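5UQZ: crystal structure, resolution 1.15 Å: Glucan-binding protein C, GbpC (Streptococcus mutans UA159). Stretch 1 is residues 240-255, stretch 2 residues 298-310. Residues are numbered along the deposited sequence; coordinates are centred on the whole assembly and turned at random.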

ATOM      1  N   ASN A 240      -1.467  -9.870 -10.326  1.00  8.26           N
ATOM      2  CA  ASN A 240      -1.867 -10.408 -11.611  1.00  8.25           C
ATOM      3  C   ASN A 240      -3.261  -9.855 -11.885  1.00  8.67           C
ATOM      4  O   ASN A 240      -4.219 -10.170 -11.160  1.00  9.50           O
ATOM      5  CB  ASN A 240      -1.873 -11.932 -11.576  1.00 10.79           C
ATOM      6  CG  ASN A 240      -2.173 -12.523 -12.936  1.00 13.69           C
ATOM      7  OD1 ASN A 240      -2.992 -11.992 -13.696  1.00 14.58           O
ATOM      8  ND2 ASN A 240      -1.484 -13.627 -13.281  1.00 17.68           N
ATOM      9  N   LEU A 241      -3.371  -9.005 -12.902  1.00  9.32           N
ATOM     10  CA  LEU A 241      -4.618  -8.286 -13.131  1.00 10.67           C
ATOM     11  C   LEU A 241      -5.674  -9.127 -13.835  1.00  8.86           C
ATOM     12  O   LEU A 241      -6.830  -8.671 -13.916  1.00  9.64           O
ATOM     13  CB  LEU A 241      -4.399  -7.003 -13.951  1.00 15.25           C
ATOM     14  CG  LEU A 241      -3.761  -5.881 -13.081  1.00 20.74           C
ATOM     15  CD1 LEU A 241      -2.339  -6.162 -12.614  1.00 28.74           C
ATOM     16  CD2 LEU A 241      -3.723  -4.651 -13.933  1.00 21.01           C
ATOM     17  N   GLY A 242      -5.334 -10.319 -14.322  1.00 10.28           N
ATOM     18  CA  GLY A 242      -6.357 -11.099 -14.979  1.00 11.41           C
ATOM     19  C   GLY A 242      -6.842 -10.367 -16.213  1.00 10.65           C
ATOM     20  O   GLY A 242      -6.059  -9.820 -16.996  1.00 13.30           O
ATOM     21  N   ASP A 243      -8.156 -10.352 -16.394  1.00  9.50           N
ATOM     22  CA  ASP A 243      -8.784  -9.646 -17.500  1.00 10.98           C
ATOM     23  C   ASP A 243      -8.948  -8.141 -17.290  1.00 10.39           C
ATOM     24  O   ASP A 243      -9.433  -7.432 -18.195  1.00 13.99           O
ATOM     25  CB  ASP A 243     -10.125 -10.317 -17.813  1.00 15.04           C
ATOM     26  CG  ASP A 243     -10.669  -9.940 -19.182  1.00 33.46           C
ATOM     27  OD1 ASP A 243      -9.868  -9.854 -20.143  1.00 44.46           O
ATOM     28  OD2 ASP A 243     -11.865  -9.706 -19.276  1.00 35.04           O
ATOM     29  N   ASN A 244      -8.526  -7.620 -16.149  1.00  9.41           N
ATOM     30  CA  ASN A 244      -8.518  -6.166 -15.936  1.00  9.16           C
ATOM     31  C   ASN A 244      -7.306  -5.570 -16.624  1.00  9.25           C
ATOM     32  O   ASN A 244      -6.392  -6.291 -17.025  1.00 12.27           O
ATOM     33  CB  ASN A 244      -8.523  -5.897 -14.448  1.00  8.71           C
ATOM     34  CG  ASN A 244      -9.670  -6.634 -13.782  1.00  7.94           C
ATOM     35  OD1 ASN A 244     -10.845  -6.277 -13.968  1.00  8.08           O
ATOM     36  ND2 ASN A 244      -9.359  -7.649 -12.962  1.00  8.73           N
ATOM     37  N   GLU A 245      -7.292  -4.249 -16.789  1.00  9.59           N
ATOM     38  CA  GLU A 245      -6.294  -3.590 -17.630  1.00  9.51           C
ATOM     39  C   GLU A 245      -5.340  -2.744 -16.802  1.00  7.74           C
ATOM     40  O   GLU A 245      -5.771  -1.878 -16.050  1.00  9.57           O
ATOM     41  CB  GLU A 245      -6.993  -2.741 -18.673  1.00 12.27           C
ATOM     42  CG  GLU A 245      -6.074  -2.131 -19.654  1.00 22.35           C
ATOM     43  CD  GLU A 245      -6.796  -1.533 -20.846  1.00 37.34           C
ATOM     44  OE1 GLU A 245      -6.060  -0.932 -21.672  1.00 43.07           O
ATOM     45  OE2 GLU A 245      -8.048  -1.684 -20.961  1.00 42.47           O
ATOM     46  N   PHE A 246      -4.034  -2.909 -17.015  1.00  8.96           N
ATOM     47  CA  PHE A 246      -3.042  -2.125 -16.291  1.00  8.48           C
ATOM     48  C   PHE A 246      -3.047  -0.680 -16.771  1.00  8.43           C
ATOM     49  O   PHE A 246      -3.112  -0.429 -17.970  1.00 11.07           O
ATOM     50  CB  PHE A 246      -1.649  -2.725 -16.542  1.00 10.24           C
ATOM     51  CG  PHE A 246      -0.513  -1.971 -15.899  1.00  9.48           C
ATOM     52  CD1 PHE A 246      -0.545  -1.578 -14.574  1.00  9.81           C
ATOM     53  CD2 PHE A 246       0.658  -1.769 -16.623  1.00 10.78           C
ATOM     54  CE1 PHE A 246       0.542  -0.970 -13.992  1.00  9.63           C
ATOM     55  CE2 PHE A 246       1.754  -1.143 -16.040  1.00 12.74           C
ATOM     56  CZ  PHE A 246       1.692  -0.729 -14.729  1.00 10.54           C
ATOM     57  N   VAL A 247      -2.970   0.260 -15.828  1.00  8.84           N
ATOM     58  CA  VAL A 247      -2.741   1.664 -16.092  1.00 10.58           C
ATOM     59  C   VAL A 247      -1.395   2.026 -15.463  1.00  9.79           C
ATOM     60  O   VAL A 247      -1.255   2.058 -14.222  1.00 10.84           O
ATOM     61  CB  VAL A 247      -3.882   2.530 -15.547  1.00 13.79           C
ATOM     62  CG1 VAL A 247      -3.554   3.991 -15.792  1.00 17.45           C
ATOM     63  CG2 VAL A 247      -5.220   2.129 -16.206  1.00 14.90           C
ATOM     64  N   LYS A 248      -0.398   2.307 -16.314  1.00 10.16           N
ATOM     65  CA  LYS A 248       0.935   2.638 -15.841  1.00 10.55           C
ATOM     66  C   LYS A 248       0.932   4.036 -15.229  1.00 11.07           C
ATOM     67  O   LYS A 248       0.409   4.998 -15.811  1.00 13.83           O
ATOM     68  CB  LYS A 248       1.877   2.562 -17.052  1.00 12.34           C
ATOM     69  CG  LYS A 248       3.302   3.099 -16.794  1.00 12.40           C
ATOM     70  CD  LYS A 248       4.076   2.234 -15.821  1.00 12.37           C
ATOM     71  CE  LYS A 248       5.392   2.870 -15.331  1.00 18.11           C
ATOM     72  NZ  LYS A 248       6.219   3.370 -16.358  1.00 27.52           N
ATOM     73  N   ILE A 249       1.600   4.193 -14.091  1.00  9.60           N
ATOM     74  CA  ILE A 249       1.713   5.493 -13.421  1.00 10.47           C
ATOM     75  C   ILE A 249       3.051   6.118 -13.812  1.00 10.16           C
ATOM     76  O   ILE A 249       4.090   5.478 -13.632  1.00 10.30           O
ATOM     77  CB  ILE A 249       1.615   5.347 -11.900  1.00 10.55           C
ATOM     78  CG1 ILE A 249       0.271   4.686 -11.471  1.00 12.67           C
ATOM     79  CG2 ILE A 249       1.838   6.711 -11.225  1.00 12.65           C
ATOM     80  CD1 ILE A 249      -0.901   5.487 -11.758  1.00 15.15           C
ATOM     81  N   PRO A 250       3.069   7.304 -14.419  1.00 10.60           N
ATOM     82  CA  PRO A 250       4.359   7.888 -14.860  1.00 10.94           C
ATOM     83  C   PRO A 250       5.330   8.039 -13.705  1.00 10.59           C
ATOM     84  O   PRO A 250       4.960   8.464 -12.612  1.00 11.21           O
ATOM     85  CB  PRO A 250       3.972   9.267 -15.414  1.00 13.30           C
ATOM     86  CG  PRO A 250       2.551   9.323 -15.368  1.00 21.89           C
ATOM     87  CD  PRO A 250       1.910   8.176 -14.674  1.00 12.99           C
ATOM     88  N   GLY A 251       6.580   7.657 -13.952  1.00 11.23           N
ATOM     89  CA  GLY A 251       7.630   7.742 -12.946  1.00 11.11           C
ATOM     90  C   GLY A 251       7.607   6.638 -11.924  1.00  9.77           C
ATOM     91  O   GLY A 251       8.486   6.632 -11.047  1.00 10.97           O
ATOM     92  N   SER A 252       6.635   5.746 -11.961  1.00  9.63           N
ATOM     93  CA  SER A 252       6.584   4.689 -10.961  1.00  8.64           C
ATOM     94  C   SER A 252       7.624   3.609 -11.229  1.00  9.40           C
ATOM     95  O   SER A 252       7.998   3.339 -12.388  1.00 10.70           O
ATOM     96  CB  SER A 252       5.198   4.060 -10.985  1.00  8.73           C
ATOM     97  OG  SER A 252       5.173   2.984 -10.074  1.00  9.08           O
ATOM     98  N   SER A 253       8.076   2.962 -10.143  1.00  9.41           N
ATOM     99  CA  SER A 253       8.895   1.752 -10.216  1.00  9.63           C
ATOM    100  C   SER A 253       8.110   0.538 -10.694  1.00  9.74           C
ATOM    101  O   SER A 253       8.740  -0.478 -11.014  1.00 10.53           O
ATOM    102  CB  SER A 253       9.468   1.485  -8.823  1.00 10.41           C
ATOM    103  OG  SER A 253       8.434   1.145  -7.898  1.00 10.07           O
ATOM    104  N   VAL A 254       6.771   0.617 -10.731  1.00  9.18           N
ATOM    105  CA  VAL A 254       5.928  -0.536 -11.012  1.00  8.92           C
ATOM    106  C   VAL A 254       5.603  -0.573 -12.511  1.00  9.01           C
ATOM    107  O   VAL A 254       5.147   0.424 -13.090  1.00 10.04           O
ATOM    108  CB  VAL A 254       4.631  -0.445 -10.188  1.00  8.91           C
ATOM    109  CG1 VAL A 254       3.620  -1.502 -10.611  1.00  9.87           C
ATOM    110  CG2 VAL A 254       4.985  -0.531  -8.726  1.00 10.29           C
ATOM    111  N   ASP A 255       5.808  -1.735 -13.129  1.00  9.79           N
ATOM    112  CA  ASP A 255       5.475  -1.905 -14.521  1.00 10.51           C
ATOM    113  C   ASP A 255       4.962  -3.312 -14.744  1.00 10.10           C
ATOM    114  O   ASP A 255       4.961  -4.147 -13.838  1.00 10.65           O
ATOM    115  CB  ASP A 255       6.679  -1.606 -15.422  1.00 13.91           C
ATOM    116  CG  ASP A 255       6.229  -0.942 -16.747  1.00 21.22           C
ATOM    117  OD1 ASP A 255       5.109  -1.167 -17.263  1.00 17.75           O
ATOM    118  OD2 ASP A 255       7.025  -0.167 -17.285  1.00 30.29           O
TER
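Stretch 2 (298-310) AYYGAGAMTYKGE

The most unusual feature of this contact is a single side chain, Asn 244, that serves two points of the other backbone: its OD1 accepts from Lys 308 N at 2.8 Å, while its ND2 donates to Glu 310 O at 2.9 Å. An amide, with acceptor and donor side by side, suits this place, and ND2 also reaches Leu 241 O (2.9 Å), tying the side chain to its own type II' turn.

Stretch 2 runs toward this anchor as a strand antiparallel to stretch 1, residues 303-306 against 245-247, with 138° between their directions. Glu 245 N donates to Thr 306 O at 3.1 Å, and Thr 306 N to Glu 245 O at 2.8 Å. Further on, Val 247 N holds Ala 304 O at 2.9 Å, but the return bond, Ala 304 N to Val 247 O, is weak at 3.3 Å. Small Ala 304 lets Val 247 pack closely, CB to CB at 4.0 Å. At Gly 303 a CB would crowd Phe 246 CE1 and Val 254 CG1.

Before its strand, stretch 2 meets Ser 252 and Ser 253 through Tyr 299 and Tyr 300, at the end of a 3-10 segment. Tyr 300 O accepts from both Ser 253 N (2.9 Å) and Ser 253 OG (2.7 Å), Ser 253 CB lies over the Tyr 300 ring, and Ser 252 OG donates to Ala 302 O at 2.7 Å.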

ATOM      1  N   ALA A 298       3.999   8.760  -3.061  1.00 10.21           N
ATOM      2  CA  ALA A 298       3.391   7.427  -3.070  1.00 10.05           C
ATOM      3  C   ALA A 298       3.319   6.836  -4.484  1.00 10.20           C
ATOM      4  O   ALA A 298       3.395   5.610  -4.646  1.00  9.99           O
ATOM      5  CB  ALA A 298       2.019   7.483  -2.429  1.00 12.65           C
ATOM      6  N   TYR A 299       3.190   7.675  -5.515  1.00  9.42           N
ATOM      7  CA  TYR A 299       3.106   7.189  -6.889  1.00  9.18           C
ATOM      8  C   TYR A 299       4.281   6.298  -7.239  1.00  8.38           C
ATOM      9  O   TYR A 299       4.169   5.422  -8.102  1.00  9.10           O
ATOM     10  CB  TYR A 299       3.026   8.372  -7.893  1.00  9.96           C
ATOM     11  CG  TYR A 299       4.369   9.025  -8.125  1.00 10.25           C
ATOM     12  CD1 TYR A 299       4.852  10.038  -7.289  1.00 10.58           C
ATOM     13  CD2 TYR A 299       5.203   8.571  -9.146  1.00  9.45           C
ATOM     14  CE1 TYR A 299       6.108  10.607  -7.466  1.00 11.88           C
ATOM     15  CE2 TYR A 299       6.462   9.118  -9.330  1.00 10.77           C
ATOM     16  CZ  TYR A 299       6.911  10.138  -8.476  1.00 10.93           C
ATOM     17  OH  TYR A 299       8.137  10.700  -8.610  1.00 12.63           O
ATOM     18  N   TYR A 300       5.424   6.507  -6.571  1.00  8.93           N
ATOM     19  CA  TYR A 300       6.619   5.797  -6.977  1.00  9.16           C
ATOM     20  C   TYR A 300       6.476   4.294  -6.796  1.00  8.66           C
ATOM     21  O   TYR A 300       7.157   3.530  -7.493  1.00  8.78           O
ATOM     22  CB  TYR A 300       7.805   6.322  -6.178  1.00 10.33           C
ATOM     23  CG  TYR A 300       9.094   5.618  -6.425  1.00  9.58           C
ATOM     24  CD1 TYR A 300       9.751   5.691  -7.674  1.00  9.92           C
ATOM     25  CD2 TYR A 300       9.710   4.902  -5.402  1.00 11.05           C
ATOM     26  CE1 TYR A 300      10.940   5.010  -7.890  1.00 11.38           C
ATOM     27  CE2 TYR A 300      10.919   4.259  -5.605  1.00 10.82           C
ATOM     28  CZ  TYR A 300      11.528   4.316  -6.841  1.00 10.56           C
ATOM     29  OH  TYR A 300      12.733   3.651  -7.042  1.00 13.70           O
ATOM     30  N   GLY A 301       5.660   3.859  -5.840  1.00  8.74           N
ATOM     31  CA  GLY A 301       5.467   2.445  -5.603  1.00  9.37           C
ATOM     32  C   GLY A 301       4.131   1.933  -6.108  1.00  8.26           C
ATOM     33  O   GLY A 301       3.706   0.852  -5.677  1.00  9.56           O
ATOM     34  N   ALA A 302       3.489   2.643  -7.029  1.00  8.38           N
ATOM     35  CA  ALA A 302       2.096   2.352  -7.336  1.00  8.65           C
ATOM     36  C   ALA A 302       1.858   1.964  -8.792  1.00  8.71           C
ATOM     37  O   ALA A 302       2.530   2.436  -9.716  1.00  8.97           O
ATOM     38  CB  ALA A 302       1.239   3.577  -7.080  1.00 10.03           C
ATOM     39  N   GLY A 303       0.842   1.124  -8.981  1.00  9.15           N
ATOM     40  CA  GLY A 303       0.198   0.916 -10.259  1.00 10.52           C
ATOM     41  C   GLY A 303      -1.267   1.262 -10.135  1.00  8.75           C
ATOM     42  O   GLY A 303      -1.743   1.729  -9.096  1.00  8.94           O
ATOM     43  N   ALA A 304      -2.029   1.005 -11.186  1.00  9.54           N
ATOM     44  CA  ALA A 304      -3.466   1.172 -11.180  1.00  9.66           C
ATOM     45  C   ALA A 304      -4.051   0.245 -12.221  1.00  8.12           C
ATOM     46  O   ALA A 304      -3.316  -0.353 -13.009  1.00  8.32           O
ATOM     47  CB  ALA A 304      -3.852   2.607 -11.510  1.00 10.55           C
ATOM     48  N   MET A 305      -5.381   0.133 -12.219  1.00  8.12           N
ATOM     49  CA  MET A 305      -6.060  -0.705 -13.188  1.00  8.56           C
ATOM     50  C   MET A 305      -7.355  -0.050 -13.616  1.00  7.94           C
ATOM     51  O   MET A 305      -7.998   0.664 -12.850  1.00  8.84           O
ATOM     52  CB  MET A 305      -6.344  -2.114 -12.690  1.00 10.61           C
ATOM     53  CG  MET A 305      -7.201  -2.177 -11.461  1.00  9.51           C
ATOM     54  SD  MET A 305      -7.543  -3.933 -11.053  1.00 11.18           S
ATOM     55  CE  MET A 305      -8.273  -3.743  -9.421  1.00 10.94           C
ATOM     56  N   THR A 306      -7.778  -0.346 -14.846  1.00  7.67           N
ATOM     57  CA  THR A 306      -9.194  -0.254 -15.210  1.00  7.84           C
ATOM     58  C   THR A 306      -9.823  -1.563 -14.781  1.00  6.70           C
ATOM     59  O   THR A 306      -9.484  -2.636 -15.333  1.00  7.85           O
ATOM     60  CB  THR A 306      -9.351  -0.015 -16.707  1.00  8.87           C
ATOM     61  OG1 THR A 306      -8.720   1.226 -17.054  1.00  9.62           O
ATOM     62  CG2 THR A 306     -10.825   0.044 -17.065  1.00 10.11           C
ATOM     63  N   TYR A 307     -10.600  -1.498 -13.719  1.00  7.25           N
ATOM     64  CA  TYR A 307     -11.212  -2.676 -13.137  1.00  7.11           C
ATOM     65  C   TYR A 307     -12.509  -2.969 -13.872  1.00  7.10           C
ATOM     66  O   TYR A 307     -13.438  -2.142 -13.905  1.00  8.35           O
ATOM     67  CB  TYR A 307     -11.467  -2.432 -11.641  1.00  7.67           C
ATOM     68  CG  TYR A 307     -12.135  -3.632 -10.990  1.00  6.82           C
ATOM     69  CD1 TYR A 307     -11.495  -4.864 -10.963  1.00  6.86           C
ATOM     70  CD2 TYR A 307     -13.432  -3.555 -10.458  1.00  7.04           C
ATOM     71  CE1 TYR A 307     -12.128  -5.992 -10.439  1.00  7.26           C
ATOM     72  CE2 TYR A 307     -14.047  -4.642  -9.920  1.00  7.44           C
ATOM     73  CZ  TYR A 307     -13.413  -5.848  -9.900  1.00  6.90           C
ATOM     74  OH  TYR A 307     -14.014  -6.977  -9.396  1.00  7.56           O
ATOM     75  N   LYS A 308     -12.565  -4.162 -14.469  1.00  7.34           N
ATOM     76  CA  LYS A 308     -13.684  -4.538 -15.340  1.00  8.17           C
ATOM     77  C   LYS A 308     -14.623  -5.526 -14.650  1.00  8.74           C
ATOM     78  O   LYS A 308     -15.513  -6.084 -15.291  1.00 13.68           O
ATOM     79  CB  LYS A 308     -13.143  -5.138 -16.632  1.00 10.74           C
ATOM     80  CG  LYS A 308     -12.388  -4.056 -17.434  1.00 13.17           C
ATOM     81  CD  LYS A 308     -11.800  -4.670 -18.730  1.00 17.13           C
ATOM     82  CE  LYS A 308     -11.005  -3.623 -19.489  1.00 21.61           C
ATOM     83  NZ  LYS A 308     -10.426  -4.080 -20.789  1.00 26.93           N
ATOM     84  N   GLY A 309     -14.443  -5.756 -13.361  1.00  8.05           N
ATOM     85  CA  GLY A 309     -15.338  -6.652 -12.651  1.00  9.38           C
ATOM     86  C   GLY A 309     -14.888  -8.086 -12.586  1.00 10.75           C
ATOM     87  O   GLY A 309     -15.614  -8.896 -12.027  1.00 17.10           O
ATOM     88  N   GLU A 310     -13.701  -8.395 -12.997  1.00  9.21           N
ATOM     89  CA  GLU A 310     -13.209  -9.759 -13.067  1.00  9.94           C
ATOM     90  C   GLU A 310     -12.135 -10.005 -12.013  1.00  7.84           C
ATOM     91  O   GLU A 310     -11.498  -9.064 -11.524  1.00  8.18           O
ATOM     92  CB  GLU A 310     -12.651  -9.965 -14.477  1.00 14.78           C
ATOM     93  CG  GLU A 310     -13.768  -9.815 -15.534  1.00 21.79           C
ATOM     94  CD  GLU A 310     -13.779 -10.887 -16.606  1.00 30.01           C
ATOM     95  OE1 GLU A 310     -12.959 -11.842 -16.634  1.00 31.20           O
ATOM     96  OE2 GLU A 310     -14.649 -10.757 -17.480  1.00 22.98           O
TER
HETATM   97  O   HOH W   1       2.764   1.939 -12.529  1.00  9.36           O
HETATM   98  O   HOH W   2       9.750   9.027 -10.202  1.00 13.82           O